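ORF98 PTP-2 (Cydia pomonella granulosis virus, PDB 6I28) probably removes phosphate from phosphotyrosine and phosphoserine or phosphothreonine in proteins, as a dual-specificity phosphatase of the protein tyrosine phosphatase superfamily. Local coordinates at residues V27-R31 and P52-Y58; C41-D47 and D63-C69; I116-M120 and L150-C154. Where two conformers were deposited one is given. Residues are numbered along the deposited sequence.

Interaction 1 (V27-R31 and P52-Y58); sequences VIAMR and PIKRALY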
ATOM      1  N   VAL A  27      -1.896  10.099 -16.807  1.00 40.05           N
ATOM      2  CA  VAL A  27      -3.025   9.993 -15.900  1.00 41.94           C
ATOM      3  C   VAL A  27      -4.231   9.402 -16.611  1.00 40.79           C
ATOM      4  O   VAL A  27      -5.129   8.883 -15.947  1.00 40.09           O
ATOM      5  CB  VAL A  27      -3.371  11.360 -15.291  1.00 41.56           C
ATOM      6  CG1 VAL A  27      -2.225  11.862 -14.438  1.00 43.43           C
ATOM      7  CG2 VAL A  27      -3.667  12.360 -16.370  1.00 41.35           C
ATOM      8  N   ILE A  28      -4.293   9.497 -17.942  1.00 41.13           N
ATOM      9  CA  ILE A  28      -5.456   8.991 -18.679  1.00 40.50           C
ATOM     10  C   ILE A  28      -5.496   7.473 -18.627  1.00 37.10           C
ATOM     11  O   ILE A  28      -6.547   6.866 -18.373  1.00 38.48           O
ATOM     12  CB  ILE A  28      -5.443   9.489 -20.140  1.00 46.97           C
ATOM     13  CG1 ILE A  28      -5.510  11.017 -20.170  1.00 53.91           C
ATOM     14  CG2 ILE A  28      -6.603   8.901 -20.900  1.00 47.85           C
ATOM     15  CD1 ILE A  28      -6.814  11.601 -19.683  1.00 55.65           C
ATOM     16  N   ALA A  29      -4.357   6.833 -18.877  1.00 33.66           N
ATOM     17  CA  ALA A  29      -4.257   5.394 -18.658  1.00 32.78           C
ATOM     18  C   ALA A  29      -4.643   5.016 -17.226  1.00 30.45           C
ATOM     19  O   ALA A  29      -5.391   4.067 -17.004  1.00 31.15           O
ATOM     20  CB  ALA A  29      -2.841   4.933 -18.992  1.00 33.31           C
ATOM     21  N   MET A  30      -4.136   5.750 -16.231  1.00 28.08           N
ATOM     22  CA  MET A  30      -4.457   5.461 -14.846  1.00 27.41           C
ATOM     23  C   MET A  30      -5.945   5.621 -14.590  1.00 27.54           C
ATOM     24  O   MET A  30      -6.570   4.782 -13.947  1.00 25.29           O
ATOM     25  CB  MET A  30      -3.663   6.389 -13.951  1.00 28.23           C
ATOM     26  CG  MET A  30      -3.858   6.138 -12.494  1.00 28.56           C
ATOM     27  SD  MET A  30      -3.079   7.409 -11.501  1.00 29.89           S
ATOM     28  CE  MET A  30      -3.048   6.601  -9.972  1.00 30.84           C
ATOM     29  N   ARG A  31      -6.530   6.710 -15.079  1.00 29.85           N
ATOM     30  CA  ARG A  31      -7.966   6.901 -14.921  1.00 34.14           C
ATOM     31  C   ARG A  31      -8.744   5.766 -15.567  1.00 34.23           C
ATOM     32  O   ARG A  31      -9.696   5.249 -14.975  1.00 34.11           O
ATOM     33  CB  ARG A  31      -8.349   8.266 -15.500  1.00 39.69           C
ATOM     34  CG  ARG A  31      -9.834   8.585 -15.436  1.00 44.99           C
ATOM     35  CD  ARG A  31     -10.136   9.914 -16.144  1.00 51.24           C
ATOM     36  NE  ARG A  31     -11.549  10.096 -16.450  1.00 56.86           N
ATOM     37  CZ  ARG A  31     -12.432  10.660 -15.631  1.00 61.24           C
ATOM     38  NH1 ARG A  31     -12.056  11.110 -14.440  1.00 63.02           N
ATOM     39  NH2 ARG A  31     -13.706  10.789 -16.020  1.00 62.08           N
ATOM     40  N   PRO A  52      -2.239  17.016 -10.033  1.00 47.14           N
ATOM     41  CA  PRO A  52      -2.702  16.568 -11.358  1.00 44.86           C
ATOM     42  C   PRO A  52      -3.330  15.196 -11.326  1.00 39.64           C
ATOM     43  O   PRO A  52      -4.291  14.932 -12.069  1.00 38.68           O
ATOM     44  CB  PRO A  52      -1.415  16.554 -12.193  1.00 46.47           C
ATOM     45  CG  PRO A  52      -0.485  17.567 -11.462  1.00 47.98           C
ATOM     46  CD  PRO A  52      -0.819  17.417 -10.014  1.00 48.75           C
ATOM     47  N   ILE A  53      -2.788  14.285 -10.519  1.00 34.34           N
ATOM     48  CA  ILE A  53      -3.396  12.965 -10.417  1.00 32.13           C
ATOM     49  C   ILE A  53      -4.767  13.081  -9.771  1.00 31.61           C
ATOM     50  O   ILE A  53      -5.732  12.469 -10.229  1.00 30.85           O
ATOM     51  CB  ILE A  53      -2.495  11.992  -9.643  1.00 31.67           C
ATOM     52  CG1 ILE A  53      -1.146  11.871 -10.334  1.00 31.20           C
ATOM     53  CG2 ILE A  53      -3.143  10.638  -9.593  1.00 32.41           C
ATOM     54  CD1 ILE A  53      -0.179  11.025  -9.574  1.00 29.54           C
ATOM     55  N   LYS A  54      -4.861  13.849  -8.673  1.00 32.74           N
ATOM     56  CA  LYS A  54      -6.155  14.066  -8.025  1.00 36.43           C
ATOM     57  C   LYS A  54      -7.156  14.651  -9.012  1.00 38.41           C
ATOM     58  O   LYS A  54      -8.306  14.221  -9.074  1.00 35.93           O
ATOM     59  CB  LYS A  54      -6.011  15.011  -6.829  1.00 38.88           C
ATOM     60  CG  LYS A  54      -5.420  14.353  -5.621  1.00 42.48           C
ATOM     61  CD  LYS A  54      -5.745  15.041  -4.280  1.00 45.35           C
ATOM     62  CE  LYS A  54      -5.278  14.135  -3.094  1.00 47.79           C
ATOM     63  NZ  LYS A  54      -5.805  14.506  -1.754  1.00 47.86           N
ATOM     64  N   ARG A  55      -6.734  15.654  -9.781  1.00 43.41           N
ATOM     65  CA  ARG A  55      -7.641  16.300 -10.714  1.00 44.06           C
ATOM     66  C   ARG A  55      -8.104  15.327 -11.789  1.00 41.03           C
ATOM     67  O   ARG A  55      -9.292  15.271 -12.123  1.00 42.80           O
ATOM     68  CB  ARG A  55      -6.961  17.517 -11.345  1.00 46.76           C
ATOM     69  CG  ARG A  55      -7.938  18.419 -12.125  1.00 50.86           C
ATOM     70  CD  ARG A  55      -7.365  19.850 -12.401  1.00 53.55           C
ATOM     71  NE  ARG A  55      -6.609  20.329 -11.245  1.00 56.05           N
ATOM     72  CZ  ARG A  55      -5.356  20.757 -11.287  1.00 57.20           C
ATOM     73  NH1 ARG A  55      -4.706  20.796 -12.435  1.00 57.49           N
ATOM     74  NH2 ARG A  55      -4.762  21.153 -10.173  1.00 57.54           N
ATOM     75  N   ALA A  56      -7.189  14.524 -12.327  1.00 38.34           N
ATOM     76  CA  ALA A  56      -7.567  13.679 -13.453  1.00 37.48           C
ATOM     77  C   ALA A  56      -8.471  12.552 -13.000  1.00 36.71           C
ATOM     78  O   ALA A  56      -9.420  12.198 -13.708  1.00 37.11           O
ATOM     79  CB  ALA A  56      -6.324  13.122 -14.144  1.00 39.73           C
ATOM     80  N   LEU A  57      -8.191  11.968 -11.824  1.00 34.57           N
ATOM     81  CA  LEU A  57      -9.053  10.896 -11.326  1.00 32.80           C
ATOM     82  C   LEU A  57     -10.399  11.423 -10.836  1.00 30.87           C
ATOM     83  O   LEU A  57     -11.437  10.775 -11.019  1.00 30.89           O
ATOM     84  CB  LEU A  57      -8.364  10.160 -10.199  1.00 31.14           C
ATOM     85  CG  LEU A  57      -7.057   9.448 -10.562  1.00 31.80           C
ATOM     86  CD1 LEU A  57      -6.626   8.624  -9.397  1.00 31.56           C
ATOM     87  CD2 LEU A  57      -7.263   8.566 -11.765  1.00 32.74           C
ATOM     88  N   TYR A  58     -10.391  12.586 -10.196  1.00 31.86           N
ATOM     89  CA  TYR A  58     -11.596  13.294  -9.790  1.00 32.94           C
ATOM     90  C   TYR A  58     -12.477  12.451  -8.873  1.00 30.62           C
ATOM     91  O   TYR A  58     -13.693  12.389  -9.028  1.00 32.05           O
ATOM     92  CB  TYR A  58     -12.410  13.791 -10.983  1.00 37.82           C
ATOM     93  CG  TYR A  58     -13.070  15.094 -10.671  1.00 40.75           C
ATOM     94  CD1 TYR A  58     -12.357  16.279 -10.720  1.00 42.85           C
ATOM     95  CD2 TYR A  58     -14.413  15.157 -10.302  1.00 43.45           C
ATOM     96  CE1 TYR A  58     -12.956  17.474 -10.429  1.00 44.34           C
ATOM     97  CE2 TYR A  58     -15.017  16.357 -10.015  1.00 45.93           C
ATOM     98  CZ  TYR A  58     -14.289  17.510 -10.077  1.00 46.70           C
ATOM     99  OH  TYR A  58     -14.904  18.718  -9.809  1.00 50.41           O
TER
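Val27 lays its two methyl groups against helix 52-57, CG2 resting on Ala56 CB at 3.5 Å and CG1 on Ile53 CG1 at 4.2 Å. The axes of the two short helical segments pass 9.5 Å apart, crossing at -48°. Ala56, offering a single methyl, lets Val27 come close, while the larger Ile53 fills the space beside it; the two branches of Val27 let it touch both, three residues apart on the other helix. One turn on, Met30 takes over. With all three chi angles trans its side chain is fully extended, so that SD reaches Ile53 CG2 at 3.8 Å and CE comes 4.2 Å from Leu57 CD1. Met30 also touches Leu101 and His103 of strand 100-103, while Ile53 and Leu57 pack on strands 41-46 and 64-68; both helices thus cover the same face of the central sheet of this phosphatase fold. Nearer the surface, Arg31 sets its CB 3.9 Å from Leu57 CD2 and stretches along the helix end, where NH1 donates a hydrogen bond of 2.9 Å to Ala56 O. That carbonyl lies in the last turn, just before Tyr58 leaves helical geometry with a positive phi. A long aliphatic stem carrying a charged tip fits such a boundary: the contact is apolar toward the sheet, with one directional bond fixing its outer edge.

Interaction 2 (C41-D47 and D63-C69); sequences CVVSLID and DHLHVHC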
ATOM      1  N   CYS A  41     -10.970   3.918  -4.309  1.00 20.51           N
ATOM      2  CA  CYS A  41     -10.108   4.785  -3.516  0.66 22.42           C
ATOM      3  C   CYS A  41      -8.675   4.589  -4.004  1.00 20.70           C
ATOM      4  O   CYS A  41      -8.306   3.537  -4.507  1.00 20.49           O
ATOM      5  CB  CYS A  41     -10.414   4.447  -2.037  0.66 26.98           C
ATOM      6  SG  CYS A  41      -9.208   4.572  -0.864  0.66 28.79           S
ATOM      7  N   VAL A  42      -7.912   5.650  -3.907  1.00 19.48           N
ATOM      8  CA  VAL A  42      -6.544   5.706  -4.372  1.00 18.05           C
ATOM      9  C   VAL A  42      -5.680   6.289  -3.265  1.00 17.62           C
ATOM     10  O   VAL A  42      -6.008   7.324  -2.699  1.00 17.34           O
ATOM     11  CB  VAL A  42      -6.423   6.529  -5.660  1.00 17.45           C
ATOM     12  CG1 VAL A  42      -4.972   6.586  -6.039  1.00 19.33           C
ATOM     13  CG2 VAL A  42      -7.254   5.957  -6.790  1.00 18.19           C
ATOM     14  N   VAL A  43      -4.568   5.629  -2.955  1.00 14.72           N
ATOM     15  CA  VAL A  43      -3.556   6.168  -2.053  1.00 14.31           C
ATOM     16  C   VAL A  43      -2.304   6.420  -2.891  1.00 16.17           C
ATOM     17  O   VAL A  43      -1.647   5.469  -3.364  1.00 13.44           O
ATOM     18  CB  VAL A  43      -3.235   5.211  -0.885  1.00 13.62           C
ATOM     19  CG1 VAL A  43      -2.144   5.738   0.011  1.00 16.43           C
ATOM     20  CG2 VAL A  43      -4.496   4.927  -0.119  1.00 13.60           C
ATOM     21  N   SER A  44      -1.865   7.631  -2.913  1.00 15.91           N
ATOM     22  CA  SER A  44      -0.713   8.076  -3.707  1.00 16.67           C
ATOM     23  C   SER A  44       0.443   8.302  -2.742  1.00 18.13           C
ATOM     24  O   SER A  44       0.426   9.237  -1.912  1.00 20.51           O
ATOM     25  CB  SER A  44      -1.027   9.361  -4.486  1.00 17.78           C
ATOM     26  OG  SER A  44      -2.046   9.237  -5.459  1.00 21.33           O
ATOM     27  N   LEU A  45       1.475   7.488  -2.858  1.00 18.84           N
ATOM     28  CA  LEU A  45       2.676   7.573  -2.035  1.00 20.28           C
ATOM     29  C   LEU A  45       3.800   8.025  -2.967  1.00 22.34           C
ATOM     30  O   LEU A  45       4.554   7.218  -3.530  1.00 23.32           O
ATOM     31  CB  LEU A  45       2.962   6.256  -1.426  1.00 19.47           C
ATOM     32  CG  LEU A  45       1.904   5.699  -0.490  1.00 21.57           C
ATOM     33  CD1 LEU A  45       2.454   4.365   0.025  1.00 21.68           C
ATOM     34  CD2 LEU A  45       1.524   6.621   0.563  1.00 24.55           C
ATOM     35  N   ILE A  46       3.880   9.333  -3.182  1.00 23.74           N
ATOM     36  CA  ILE A  46       4.809   9.895  -4.153  1.00 28.57           C
ATOM     37  C   ILE A  46       5.482  11.146  -3.610  1.00 33.70           C
ATOM     38  O   ILE A  46       4.964  11.824  -2.723  1.00 34.06           O
ATOM     39  CB  ILE A  46       4.137  10.221  -5.509  1.00 28.12           C
ATOM     40  CG1 ILE A  46       3.042  11.283  -5.332  1.00 30.50           C
ATOM     41  CG2 ILE A  46       3.482   8.976  -6.115  1.00 27.39           C
ATOM     42  CD1 ILE A  46       2.297  11.647  -6.575  1.00 31.83           C
ATOM     43  N   ASP A  47       6.659  11.432  -4.189  1.00 38.58           N
ATOM     44  CA  ASP A  47       7.439  12.630  -3.883  1.00 44.36           C
ATOM     45  C   ASP A  47       7.252  13.701  -4.950  1.00 47.82           C
ATOM     46  O   ASP A  47       7.782  14.798  -4.803  1.00 46.59           O
ATOM     47  CB  ASP A  47       8.951  12.255  -3.770  1.00 48.68           C
ATOM     48  CG  ASP A  47       9.515  11.557  -5.026  1.00 53.69           C
ATOM     49  OD1 ASP A  47       9.183  10.368  -5.260  1.00 57.07           O
ATOM     50  OD2 ASP A  47      10.364  12.199  -5.730  1.00 55.75           O
ATOM     51  N   ASP A  63     -11.843  10.080  -0.984  1.00 22.38           N
ATOM     52  CA  ASP A  63     -11.480   8.829  -1.639  1.00 20.76           C
ATOM     53  C   ASP A  63     -10.144   8.894  -2.338  1.00 20.20           C
ATOM     54  O   ASP A  63      -9.703   7.865  -2.900  1.00 19.70           O
ATOM     55  CB  ASP A  63     -12.552   8.371  -2.631  1.00 22.81           C
ATOM     56  CG  ASP A  63     -13.841   7.933  -1.952  1.00 25.47           C
ATOM     57  OD1 ASP A  63     -13.825   7.612  -0.744  1.00 25.86           O
ATOM     58  OD2 ASP A  63     -14.888   7.967  -2.614  1.00 27.83           O
ATOM     59  N   HIS A  64      -9.399   9.971  -2.167  1.00 22.79           N
ATOM     60  CA  HIS A  64      -8.039  10.055  -2.703  1.00 26.37           C
ATOM     61  C   HIS A  64      -7.149  10.683  -1.644  1.00 22.68           C
ATOM     62  O   HIS A  64      -7.326  11.852  -1.292  1.00 24.88           O
ATOM     63  CB  HIS A  64      -8.000  10.852  -3.994  1.00 33.97           C
ATOM     64  CG  HIS A  64      -6.713  10.714  -4.738  1.00 41.08           C
ATOM     65  ND1 HIS A  64      -6.579  11.056  -6.068  1.00 47.00           N
ATOM     66  CD2 HIS A  64      -5.502  10.261  -4.336  1.00 43.74           C
ATOM     67  CE1 HIS A  64      -5.337  10.808  -6.445  1.00 55.27           C
ATOM     68  NE2 HIS A  64      -4.665  10.327  -5.413  1.00 48.05           N
ATOM     69  N   LEU A  65      -6.248   9.885  -1.106  1.00 23.61           N
ATOM     70  CA  LEU A  65      -5.294  10.243  -0.079  1.00 22.41           C
ATOM     71  C   LEU A  65      -3.889  10.295  -0.661  1.00 21.77           C
ATOM     72  O   LEU A  65      -3.472   9.386  -1.373  1.00 21.49           O
ATOM     73  CB  LEU A  65      -5.314   9.198   1.033  1.00 21.09           C
ATOM     74  CG  LEU A  65      -4.412   9.387   2.257  1.00 21.65           C
ATOM     75  CD1 LEU A  65      -4.794  10.734   2.832  1.00 22.56           C
ATOM     76  CD2 LEU A  65      -4.561   8.318   3.308  1.00 20.38           C
ATOM     77  N   HIS A  66      -3.139  11.298  -0.270  1.00 23.90           N
ATOM     78  CA  HIS A  66      -1.748  11.491  -0.659  1.00 24.99           C
ATOM     79  C   HIS A  66      -0.895  11.614   0.591  1.00 24.12           C
ATOM     80  O   HIS A  66      -1.221  12.394   1.485  1.00 22.40           O
ATOM     81  CB  HIS A  66      -1.598  12.774  -1.509  1.00 27.84           C
ATOM     82  CG  HIS A  66      -0.179  13.175  -1.760  1.00 28.78           C
ATOM     83  ND1 HIS A  66       0.302  14.443  -1.493  1.00 30.86           N
ATOM     84  CD2 HIS A  66       0.875  12.470  -2.238  1.00 29.13           C
ATOM     85  CE1 HIS A  66       1.584  14.509  -1.806  1.00 31.25           C
ATOM     86  NE2 HIS A  66       1.957  13.320  -2.248  1.00 29.73           N
ATOM     87  N   VAL A  67       0.220  10.888   0.642  1.00 22.67           N
ATOM     88  CA  VAL A  67       1.296  11.166   1.580  1.00 24.54           C
ATOM     89  C   VAL A  67       2.563  11.452   0.774  1.00 27.43           C
ATOM     90  O   VAL A  67       3.009  10.593  -0.006  1.00 28.01           O
ATOM     91  CB  VAL A  67       1.553   9.999   2.560  1.00 24.62           C
ATOM     92  CG1 VAL A  67       2.755  10.337   3.416  1.00 27.49           C
ATOM     93  CG2 VAL A  67       0.357   9.728   3.442  1.00 24.03           C
ATOM     94  N   HIS A  68       3.138  12.633   0.959  1.00 30.05           N
ATOM     95  CA  HIS A  68       4.417  12.952   0.356  1.00 32.96           C
ATOM     96  C   HIS A  68       5.527  12.189   1.066  1.00 33.99           C
ATOM     97  O   HIS A  68       5.799  12.436   2.252  1.00 32.46           O
ATOM     98  CB  HIS A  68       4.679  14.443   0.468  1.00 37.03           C
ATOM     99  CG  HIS A  68       5.942  14.879  -0.192  1.00 38.85           C
ATOM    100  ND1 HIS A  68       7.176  14.813   0.433  1.00 41.53           N
ATOM    101  CD2 HIS A  68       6.164  15.415  -1.414  1.00 40.68           C
ATOM    102  CE1 HIS A  68       8.103  15.278  -0.383  1.00 42.27           C
ATOM    103  NE2 HIS A  68       7.513  15.665  -1.503  1.00 42.37           N
ATOM    104  N   CYS A  69       6.181  11.278   0.355  1.00 37.46           N
ATOM    105  CA  CYS A  69       7.236  10.483   0.969  1.00 40.06           C
ATOM    106  C   CYS A  69       8.207  10.035  -0.108  1.00 44.08           C
ATOM    107  O   CYS A  69       7.812   9.732  -1.234  1.00 43.09           O
ATOM    108  CB  CYS A  69       6.718   9.233   1.699  1.00 37.45           C
ATOM    109  SG  CYS A  69       5.540   8.213   0.692  1.00 39.50           S
TER
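Strands 41-46 and 64-68 are neighbours in the central sheet of the phosphatase fold and the two strands of a right-handed beta-alpha-beta unit, connected through helix 51-57. They run parallel, 12° apart in direction and 4.7 Å at closest approach. Main-chain bonds zigzag: Val42 N donates to Asp63 O (3.0 Å), Leu65 N to Val42 O (3.0 Å), Ser44 N to Leu65 O (2.8 Å) and Val67 N to Ser44 O (3.0 Å). Val42 and Ser44 therefore turn both NH and CO toward strand 64-68, whereas Val43 and Leu45 bond to strand 100-103 instead. Beyond Ser44 the pairing loosens, and Ile46 O receives two weak bonds, from Cys69 N and His66 NE2, both 3.4 Å. His64 O accepts from Lys54 NZ, tying the crossover helix to the edge strand.

Side chains alternate between faces. Val43, Leu45, Leu65 and Val67 give one face an apolar surface suited to burial, Leu45 CD2 meeting Val67 CB at 3.9 Å; Leu65 also packs on helix 82-95. Val42, Ser44, Ile46, His64 and His66 lie on the face bearing helix 51-57. There small Ser44 leaves space for imidazoles, its OG sharing hydrogen bonds with His64 and His103. Asp63 pairs with Lys92 and Lys98. Asp47 salt-bridges Arg110, whose NH1 also bonds Cys69 O; these strand ends thus hold the P-loop signature arginine, which binds phosphate in related phosphatases. The His64 ring serves twice, its face covered by Val42, whose CB stands 4.2 Å from the ring centroid, and its edge hydrogen-bonded through NE2 to Ser44 OG at 2.8 Å.

Interaction 3 (I116-M120 and L150-C154); sequences IYYIM and LKGKC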
ATOM      1  N   ILE A 116       1.841  -4.704   1.857  1.00 19.18           N
ATOM      2  CA  ILE A 116       2.335  -5.835   2.632  1.00 19.93           C
ATOM      3  C   ILE A 116       1.961  -5.634   4.086  1.00 20.88           C
ATOM      4  O   ILE A 116       1.534  -6.566   4.761  1.00 20.96           O
ATOM      5  CB  ILE A 116       3.855  -6.002   2.436  1.00 20.88           C
ATOM      6  CG1 ILE A 116       4.207  -6.506   1.026  1.00 22.62           C
ATOM      7  CG2 ILE A 116       4.471  -6.952   3.517  1.00 22.89           C
ATOM      8  CD1 ILE A 116       5.716  -6.662   0.709  1.00 24.30           C
ATOM      9  N   TYR A 117       2.074  -4.403   4.579  1.00 17.90           N
ATOM     10  CA  TYR A 117       1.778  -4.136   5.979  1.00 19.83           C
ATOM     11  C   TYR A 117       0.288  -4.301   6.262  1.00 19.62           C
ATOM     12  O   TYR A 117      -0.102  -4.889   7.288  1.00 17.94           O
ATOM     13  CB  TYR A 117       2.189  -2.713   6.342  1.00 21.65           C
ATOM     14  CG  TYR A 117       1.857  -2.366   7.796  1.00 19.47           C
ATOM     15  CD1 TYR A 117       2.356  -3.072   8.830  1.00 18.96           C
ATOM     16  CD2 TYR A 117       1.021  -1.317   8.093  1.00 18.03           C
ATOM     17  CE1 TYR A 117       2.064  -2.756  10.174  1.00 17.73           C
ATOM     18  CE2 TYR A 117       0.689  -0.962   9.393  1.00 17.75           C
ATOM     19  CZ  TYR A 117       1.198  -1.681  10.444  1.00 17.85           C
ATOM     20  OH  TYR A 117       0.899  -1.369  11.761  1.00 16.44           O
ATOM     21  N   TYR A 118      -0.567  -3.789   5.369  1.00 15.80           N
ATOM     22  CA  TYR A 118      -1.974  -4.058   5.505  1.00 18.98           C
ATOM     23  C   TYR A 118      -2.290  -5.528   5.593  1.00 17.90           C
ATOM     24  O   TYR A 118      -3.084  -5.925   6.446  1.00 18.13           O
ATOM     25  CB  TYR A 118      -2.774  -3.395   4.381  1.00 20.34           C
ATOM     26  CG  TYR A 118      -4.241  -3.551   4.561  1.00 21.41           C
ATOM     27  CD1 TYR A 118      -4.913  -2.685   5.413  1.00 19.46           C
ATOM     28  CD2 TYR A 118      -4.978  -4.585   3.966  1.00 23.92           C
ATOM     29  CE1 TYR A 118      -6.233  -2.801   5.642  1.00 22.82           C
ATOM     30  CE2 TYR A 118      -6.375  -4.670   4.184  1.00 24.20           C
ATOM     31  CZ  TYR A 118      -6.975  -3.782   5.056  1.00 23.78           C
ATOM     32  OH  TYR A 118      -8.322  -3.812   5.355  1.00 26.35           O
ATOM     33  N   ILE A 119      -1.606  -6.383   4.803  1.00 18.13           N
ATOM     34  CA  ILE A 119      -1.873  -7.816   4.864  1.00 21.21           C
ATOM     35  C   ILE A 119      -1.286  -8.455   6.123  1.00 20.53           C
ATOM     36  O   ILE A 119      -1.926  -9.308   6.739  1.00 18.40           O
ATOM     37  CB  ILE A 119      -1.334  -8.435   3.546  1.00 22.29           C
ATOM     38  CG1 ILE A 119      -2.217  -7.975   2.354  1.00 22.60           C
ATOM     39  CG2 ILE A 119      -1.238  -9.970   3.620  1.00 24.93           C
ATOM     40  CD1 ILE A 119      -1.770  -8.494   1.027  1.00 26.13           C
ATOM     41  N   MET A 120      -0.072  -8.035   6.531  1.00 19.98           N
ATOM     42  CA  MET A 120       0.508  -8.479   7.782  1.00 21.01           C
ATOM     43  C   MET A 120      -0.409  -8.204   8.953  1.00 19.92           C
ATOM     44  O   MET A 120      -0.676  -9.090   9.762  1.00 22.55           O
ATOM     45  CB  MET A 120       1.851  -7.786   8.039  1.00 22.59           C
ATOM     46  CG  MET A 120       2.936  -8.079   7.072  1.00 23.95           C
ATOM     47  SD  MET A 120       4.372  -7.037   7.341  1.00 27.73           S
ATOM     48  CE  MET A 120       4.675  -7.298   9.076  1.00 40.57           C
ATOM     49  N   LEU A 150       8.884  -2.931   8.476  1.00 25.29           N
ATOM     50  CA  LEU A 150       7.787  -3.873   8.576  1.00 24.25           C
ATOM     51  C   LEU A 150       8.095  -4.985   9.560  1.00 26.18           C
ATOM     52  O   LEU A 150       7.246  -5.364  10.387  1.00 26.11           O
ATOM     53  CB  LEU A 150       7.497  -4.450   7.194  1.00 25.63           C
ATOM     54  CG  LEU A 150       7.023  -3.466   6.135  1.00 28.70           C
ATOM     55  CD1 LEU A 150       6.388  -4.172   4.980  1.00 30.37           C
ATOM     56  CD2 LEU A 150       6.046  -2.580   6.793  1.00 33.07           C
ATOM     57  N   LYS A 151       9.302  -5.540   9.471  1.00 28.16           N
ATOM     58  CA  LYS A 151       9.749  -6.516  10.458  1.00 32.23           C
ATOM     59  C   LYS A 151       9.693  -5.937  11.864  1.00 32.72           C
ATOM     60  O   LYS A 151       9.365  -6.641  12.822  1.00 33.68           O
ATOM     61  CB  LYS A 151      11.161  -6.991  10.124  1.00 33.42           C
ATOM     62  CG  LYS A 151      11.274  -7.760   8.816  1.00 36.38           C
ATOM     63  CD  LYS A 151      12.719  -8.385   8.691  1.00 39.29           C
ATOM     64  CE  LYS A 151      12.887  -9.312   7.481  1.00 42.58           C
ATOM     65  NZ  LYS A 151      14.375  -9.650   7.218  1.00 47.45           N
ATOM     66  N   GLY A 152      10.008  -4.650  12.008  1.00 31.73           N
ATOM     67  CA  GLY A 152       9.943  -4.005  13.303  1.00 32.02           C
ATOM     68  C   GLY A 152       8.553  -3.882  13.883  1.00 31.64           C
ATOM     69  O   GLY A 152       8.432  -3.613  15.088  1.00 33.44           O
ATOM     70  N   LYS A 153       7.511  -4.084  13.070  1.00 29.79           N
ATOM     71  CA  LYS A 153       6.146  -4.104  13.570  1.00 30.86           C
ATOM     72  C   LYS A 153       5.753  -5.463  14.141  1.00 30.21           C
ATOM     73  O   LYS A 153       4.654  -5.598  14.688  1.00 31.70           O
ATOM     74  CB  LYS A 153       5.145  -3.745  12.464  1.00 32.57           C
ATOM     75  CG  LYS A 153       5.382  -2.433  11.752  1.00 35.69           C
ATOM     76  CD  LYS A 153       5.619  -1.246  12.649  1.00 37.83           C
ATOM     77  CE  LYS A 153       4.442  -0.893  13.439  1.00 43.68           C
ATOM     78  NZ  LYS A 153       4.669   0.497  13.973  1.00 49.87           N
ATOM     79  N   CYS A 154       6.579  -6.486  13.990  1.00 31.37           N
ATOM     80  CA  CYS A 154       6.231  -7.817  14.449  1.00 33.49           C
ATOM     81  C   CYS A 154       6.881  -8.085  15.795  1.00 30.29           C
ATOM     82  O   CYS A 154       8.072  -7.839  15.974  1.00 32.86           O
ATOM     83  CB  CYS A 154       6.656  -8.916  13.475  1.00 34.68           C
ATOM     84  SG  CYS A 154       6.212  -8.663  11.779  1.00 37.10           S
TER
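In the helical half of this phosphatase fold, helix 110-123 packs against the end of helix 144-151 and the type I beta turn, Lys151 to Cys154, that leads into the C-terminal beta hairpin of strands 154-159 and 162-167. In this family helix 110-123 follows the P-loop, beginning at its signature arginine, Arg110, so the contact joins it to the hairpin. Ile116 begins the contact: its CG2 methyl meets Leu150 CD1 at 3.7 Å, and both residues also touch Tyr127 of helix 127-137, so branched aliphatic side chains fill a space shared by three helices. Tyr117 follows, with CB 3.9 Å from Leu150 CD2 and ring atom CE1 3.7 Å from Lys153 CG. An aromatic side chain suits a buried place with polar groups at its far end: its apolar ring can pack while Tyr117 OH hydrogen-bonds the C-terminal carboxylate of Glu168 and Arg121. Lys153 offers the ring its aliphatic stem, and its backbone is hydrogen-bonded to Glu168 as well, so the end of the chain is held beside the turn.

Tyr118 and Ile119 point elsewhere on the helix, the former onto helix 82-95 and the latter onto Val134 of helix 127-137. One turn after Ile116, Met120 returns to the interface. Unbranched and flexible, it can follow an irregular surface where helix gives way to turn: SD lies 4.1 Å from Leu150 CB, and chi3 in the p well turns the terminal methyl toward Leu150 O and Cys154 SG. Met120 CE stands 3.5 Å from Leu150 O and 3.4 Å from Cys154 SG.

From the N terminus, helix 27-36 leads into strand 41-46, helix 51-57 and strand 64-68. Interaction 1 closes the loop from 31 to 52, and interaction 2 the shorter one from 47 to 63; because their segments alternate along the chain, the two loops cross. They also touch in space, Leu57 CD1 lying 3.8 Å from Val42 CG2: helix 51-57 sits on the two strands, while helix 27-36 reaches the neighbouring strand 100-103. Interaction 3 opens only after both have closed. It closes the loop from 120 to 150, which holds helix 127-137 and most of helix 144-151, and joins helix 110-123 to the approach of the C-terminal hairpin, its centre about 29 Å from that of interaction 1.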